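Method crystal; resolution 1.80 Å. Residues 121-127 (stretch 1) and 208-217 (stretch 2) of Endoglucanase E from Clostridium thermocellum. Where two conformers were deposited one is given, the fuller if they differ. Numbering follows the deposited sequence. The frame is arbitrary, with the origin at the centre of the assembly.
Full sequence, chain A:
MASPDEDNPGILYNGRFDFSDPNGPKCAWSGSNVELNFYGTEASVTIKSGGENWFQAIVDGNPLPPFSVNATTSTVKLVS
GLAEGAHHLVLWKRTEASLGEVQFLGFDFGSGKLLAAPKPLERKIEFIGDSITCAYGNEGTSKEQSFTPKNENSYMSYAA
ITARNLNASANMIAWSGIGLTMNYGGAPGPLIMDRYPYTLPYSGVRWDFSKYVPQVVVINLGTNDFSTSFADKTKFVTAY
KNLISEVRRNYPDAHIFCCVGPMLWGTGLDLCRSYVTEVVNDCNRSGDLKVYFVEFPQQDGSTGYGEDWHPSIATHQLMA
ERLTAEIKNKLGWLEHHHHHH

Stretch 1, residues 121-127: LERKIEF
Stretch 2 (208-217) DFSKYVPQVV

Two segments more than eighty residues apart in one chain meet as neighbouring parallel strands, and the loop leading into the second packs beside the first. In stretch 1, K124 to F127 run extended, with phi between -140 and -108° and psi between 133 and 142°; E122 is turned (-73/-35), and R123 (-82/133) leads into them. The register sets I125 beside V216 and E126 beside V217, each pair 4.8 Å apart from CA to CA, while the CA atoms of K124 and P214 lie 4.4 Å apart.

Stretch 2 opens with a local turn. The D208 side chain (chi1 t) accepts from the backbone, S210 N to D208 OD1 at 3.0 Å, and K211 N reaches D208 O at 3.1 Å. F209, S210 and K211 have helical phi/psi, near -63/-13, -74/-17 and -76/-16. The F209 side chain (chi1 m, chi2 -93°) starts sideways, yet its ring comes within reach of E126: F209 CE1 lies 4.4 Å from E126 OE2, in an oblique approach.

At Y212 (-153/105) the chain extends. Its CA-to-CB bond also points sideways, but chi1 t and chi2 87° carry the ring to stretch 1, where Y212 OH donates to I125 O at 3.0 Å. One face of the ring receives K124: K124 CD sits 4.2 Å from the Y212 ring centroid, 23° off the normal, a CH-pi contact that uses the aliphatic part of a charged side chain. K124 (m, t, t, p) begins toward stretch 2 and then leads away, so that K124 NZ makes a weak hydrogen bond to L121 O at 3.3 Å. The rule is economical: methylenes cover the aromatic ring while the ammonium turns back to the loop just before its own strand.

V213 (-113/99, chi1 t) points away and offers mainly its backbone, with V213 O 3.8 Å from K124 CD. P214 (-78/154, C-gamma endo) brings its ring against the strand, P214 CB 3.3 Å from K124 O and P214 CG 4.0 Å from E126 CB.

Q215 breaks the extended path with phi/psi -85/-17, and its side chain (m, p, chi3 4°) serves the backbone of stretch 1 where the loop passes into the strand. Its amide matches a donor and an acceptor: Q215 NE2 donates to E122 O at 3.0 Å, while Q215 OE1 accepts from K124 N at 2.8 Å. Q215 N gives a weak bond to K124 O at 3.0 Å, and V216 N gives another weak bond to that same oxygen, K124 O, at 3.4 Å.

With V216 (-135/137) the regular parallel ladder begins. V216 O accepts from E126 N at 3.0 Å, and I125 CA approaches V216 O at 3.2 Å in a CA-H...O contact. I125 (m, t) and V216 (t) share a sheet face, meeting through I125 CG2 and V216 CG1 at 4.0 Å. V217 (-124/136, chi1 t) shares the other face with E126 (t, t, chi3 62°); V217 CG2 lies 4.4 Å from E126 CB, and V217 CA makes a second CA-H...O contact with E126 O at 3.2 Å.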

# COMPACT_ATOMS: atom_id res chain seq x y z
N LEU A 121 -12.39 -9.73 -6.01
CA LEU A 121 -12.94 -9.71 -4.66
C LEU A 121 -13.98 -8.60 -4.54
O LEU A 121 -13.77 -7.49 -5.04
CB LEU A 121 -11.82 -9.51 -3.63
CG LEU A 121 -10.77 -10.62 -3.60
CD1 LEU A 121 -9.64 -10.31 -2.60
CD2 LEU A 121 -11.46 -11.89 -3.22
N GLU A 122 -15.08 -8.89 -3.87
CA GLU A 122 -16.12 -7.89 -3.64
C GLU A 122 -15.71 -6.83 -2.60
O GLU A 122 -16.06 -5.66 -2.73
CB GLU A 122 -17.41 -8.59 -3.19
CG GLU A 122 -17.92 -9.56 -4.26
CD GLU A 122 -18.66 -8.87 -5.41
OE1 GLU A 122 -19.11 -7.69 -5.22
OE2 GLU A 122 -18.81 -9.50 -6.49
N ARG A 123 -14.95 -7.26 -1.59
CA ARG A 123 -14.48 -6.37 -0.52
C ARG A 123 -13.27 -5.65 -1.03
O ARG A 123 -12.35 -6.27 -1.63
CB ARG A 123 -14.13 -7.17 0.74
CG ARG A 123 -15.36 -7.90 1.32
CD ARG A 123 -14.92 -8.77 2.42
NE ARG A 123 -16.06 -9.30 3.18
CZ ARG A 123 -15.93 -10.13 4.21
NH1 ARG A 123 -14.73 -10.54 4.59
NH2 ARG A 123 -17.00 -10.57 4.88
N LYS A 124 -13.27 -4.34 -0.82
CA LYS A 124 -12.23 -3.47 -1.38
C LYS A 124 -11.83 -2.42 -0.34
O LYS A 124 -12.70 -1.78 0.30
CB LYS A 124 -12.73 -2.74 -2.62
CG LYS A 124 -13.04 -3.64 -3.82
CD LYS A 124 -13.74 -2.78 -4.87
CE LYS A 124 -13.84 -3.51 -6.20
NZ LYS A 124 -14.89 -4.54 -6.06
N ILE A 125 -10.53 -2.20 -0.23
CA ILE A 125 -9.98 -1.22 0.75
C ILE A 125 -9.01 -0.32 -0.03
O ILE A 125 -8.32 -0.80 -0.96
CB ILE A 125 -9.21 -1.94 1.87
CG1 ILE A 125 -10.05 -3.07 2.46
CG2 ILE A 125 -8.78 -0.94 2.96
CD1 ILE A 125 -9.31 -3.90 3.52
N GLU A 126 -8.98 0.97 0.28
CA GLU A 126 -7.89 1.84 -0.19
C GLU A 126 -7.16 2.31 1.07
O GLU A 126 -7.78 2.79 2.03
CB GLU A 126 -8.42 3.05 -0.94
CG GLU A 126 -7.32 3.99 -1.46
CD GLU A 126 -7.89 5.05 -2.38
OE1 GLU A 126 -8.72 5.83 -1.92
OE2 GLU A 126 -7.48 5.11 -3.56
N PHE A 127 -5.83 2.22 1.02
CA PHE A 127 -4.98 2.71 2.09
C PHE A 127 -4.31 3.97 1.57
O PHE A 127 -3.87 4.02 0.39
CB PHE A 127 -3.89 1.67 2.38
CG PHE A 127 -4.41 0.46 3.09
CD1 PHE A 127 -4.34 0.41 4.49
CD2 PHE A 127 -4.97 -0.61 2.37
CE1 PHE A 127 -4.86 -0.70 5.18
CE2 PHE A 127 -5.48 -1.74 3.08
CZ PHE A 127 -5.42 -1.74 4.47
N ASP A 208 -8.99 7.42 -12.46
CA ASP A 208 -10.44 7.60 -12.54
C ASP A 208 -11.01 6.90 -11.31
O ASP A 208 -10.95 5.66 -11.20
CB ASP A 208 -10.98 7.00 -13.83
CG ASP A 208 -12.50 7.07 -13.92
OD1 ASP A 208 -13.17 7.57 -12.97
OD2 ASP A 208 -12.99 6.61 -14.96
N PHE A 209 -11.47 7.69 -10.34
CA PHE A 209 -11.99 7.13 -9.07
C PHE A 209 -13.23 6.23 -9.21
O PHE A 209 -13.58 5.51 -8.26
CB PHE A 209 -12.18 8.25 -8.03
CG PHE A 209 -10.88 8.72 -7.44
CD1 PHE A 209 -10.42 8.15 -6.28
CD2 PHE A 209 -10.11 9.71 -8.07
CE1 PHE A 209 -9.20 8.52 -5.71
CE2 PHE A 209 -8.86 10.11 -7.53
CZ PHE A 209 -8.41 9.52 -6.34
N SER A 210 -13.90 6.25 -10.37
CA SER A 210 -15.05 5.34 -10.51
C SER A 210 -14.61 3.89 -10.68
O SER A 210 -15.42 2.97 -10.51
CB SER A 210 -15.97 5.75 -11.67
OG SER A 210 -15.35 5.43 -12.89
N LYS A 211 -13.34 3.68 -11.03
CA LYS A 211 -12.86 2.35 -11.39
C LYS A 211 -12.66 1.47 -10.18
O LYS A 211 -12.57 0.24 -10.29
CB LYS A 211 -11.55 2.45 -12.19
CG LYS A 211 -11.72 3.24 -13.51
CD LYS A 211 -10.41 3.07 -14.30
CE LYS A 211 -10.47 3.77 -15.67
NZ LYS A 211 -9.08 3.84 -16.23
N TYR A 212 -12.62 2.08 -8.99
CA TYR A 212 -12.39 1.26 -7.79
C TYR A 212 -13.03 1.96 -6.63
O TYR A 212 -12.53 3.00 -6.17
CB TYR A 212 -10.88 1.08 -7.55
CG TYR A 212 -10.50 0.14 -6.40
CD1 TYR A 212 -10.36 -1.25 -6.62
CD2 TYR A 212 -10.23 0.64 -5.13
CE1 TYR A 212 -9.98 -2.13 -5.56
CE2 TYR A 212 -9.83 -0.22 -4.08
CZ TYR A 212 -9.75 -1.60 -4.30
OH TYR A 212 -9.34 -2.44 -3.25
N VAL A 213 -14.18 1.45 -6.16
CA VAL A 213 -14.88 2.13 -5.08
C VAL A 213 -14.83 1.26 -3.82
O VAL A 213 -15.60 0.32 -3.69
CB VAL A 213 -16.33 2.49 -5.49
CG1 VAL A 213 -17.06 3.17 -4.30
CG2 VAL A 213 -16.29 3.41 -6.73
N PRO A 214 -13.92 1.55 -2.89
CA PRO A 214 -13.73 0.67 -1.72
C PRO A 214 -14.87 0.94 -0.70
O PRO A 214 -15.43 2.08 -0.68
CB PRO A 214 -12.37 1.15 -1.17
CG PRO A 214 -12.37 2.60 -1.47
CD PRO A 214 -13.01 2.72 -2.84
N GLN A 215 -15.19 -0.07 0.12
CA GLN A 215 -16.11 0.11 1.22
C GLN A 215 -15.34 0.66 2.43
O GLN A 215 -15.95 1.14 3.37
CB GLN A 215 -16.81 -1.21 1.60
CG GLN A 215 -17.60 -1.85 0.44
CD GLN A 215 -16.80 -2.81 -0.41
OE1 GLN A 215 -15.66 -3.09 -0.13
NE2 GLN A 215 -17.41 -3.32 -1.46
N VAL A 216 -13.99 0.54 2.40
CA VAL A 216 -13.18 0.95 3.55
C VAL A 216 -12.00 1.76 3.02
O VAL A 216 -11.37 1.34 2.06
CB VAL A 216 -12.57 -0.27 4.29
CG1 VAL A 216 -11.69 0.19 5.47
CG2 VAL A 216 -13.67 -1.15 4.85
N VAL A 217 -11.70 2.87 3.69
CA VAL A 217 -10.48 3.63 3.43
C VAL A 217 -9.75 3.72 4.78
O VAL A 217 -10.37 4.02 5.78
CB VAL A 217 -10.79 5.04 2.85
CG1 VAL A 217 -9.49 5.89 2.62
CG2 VAL A 217 -11.57 4.91 1.54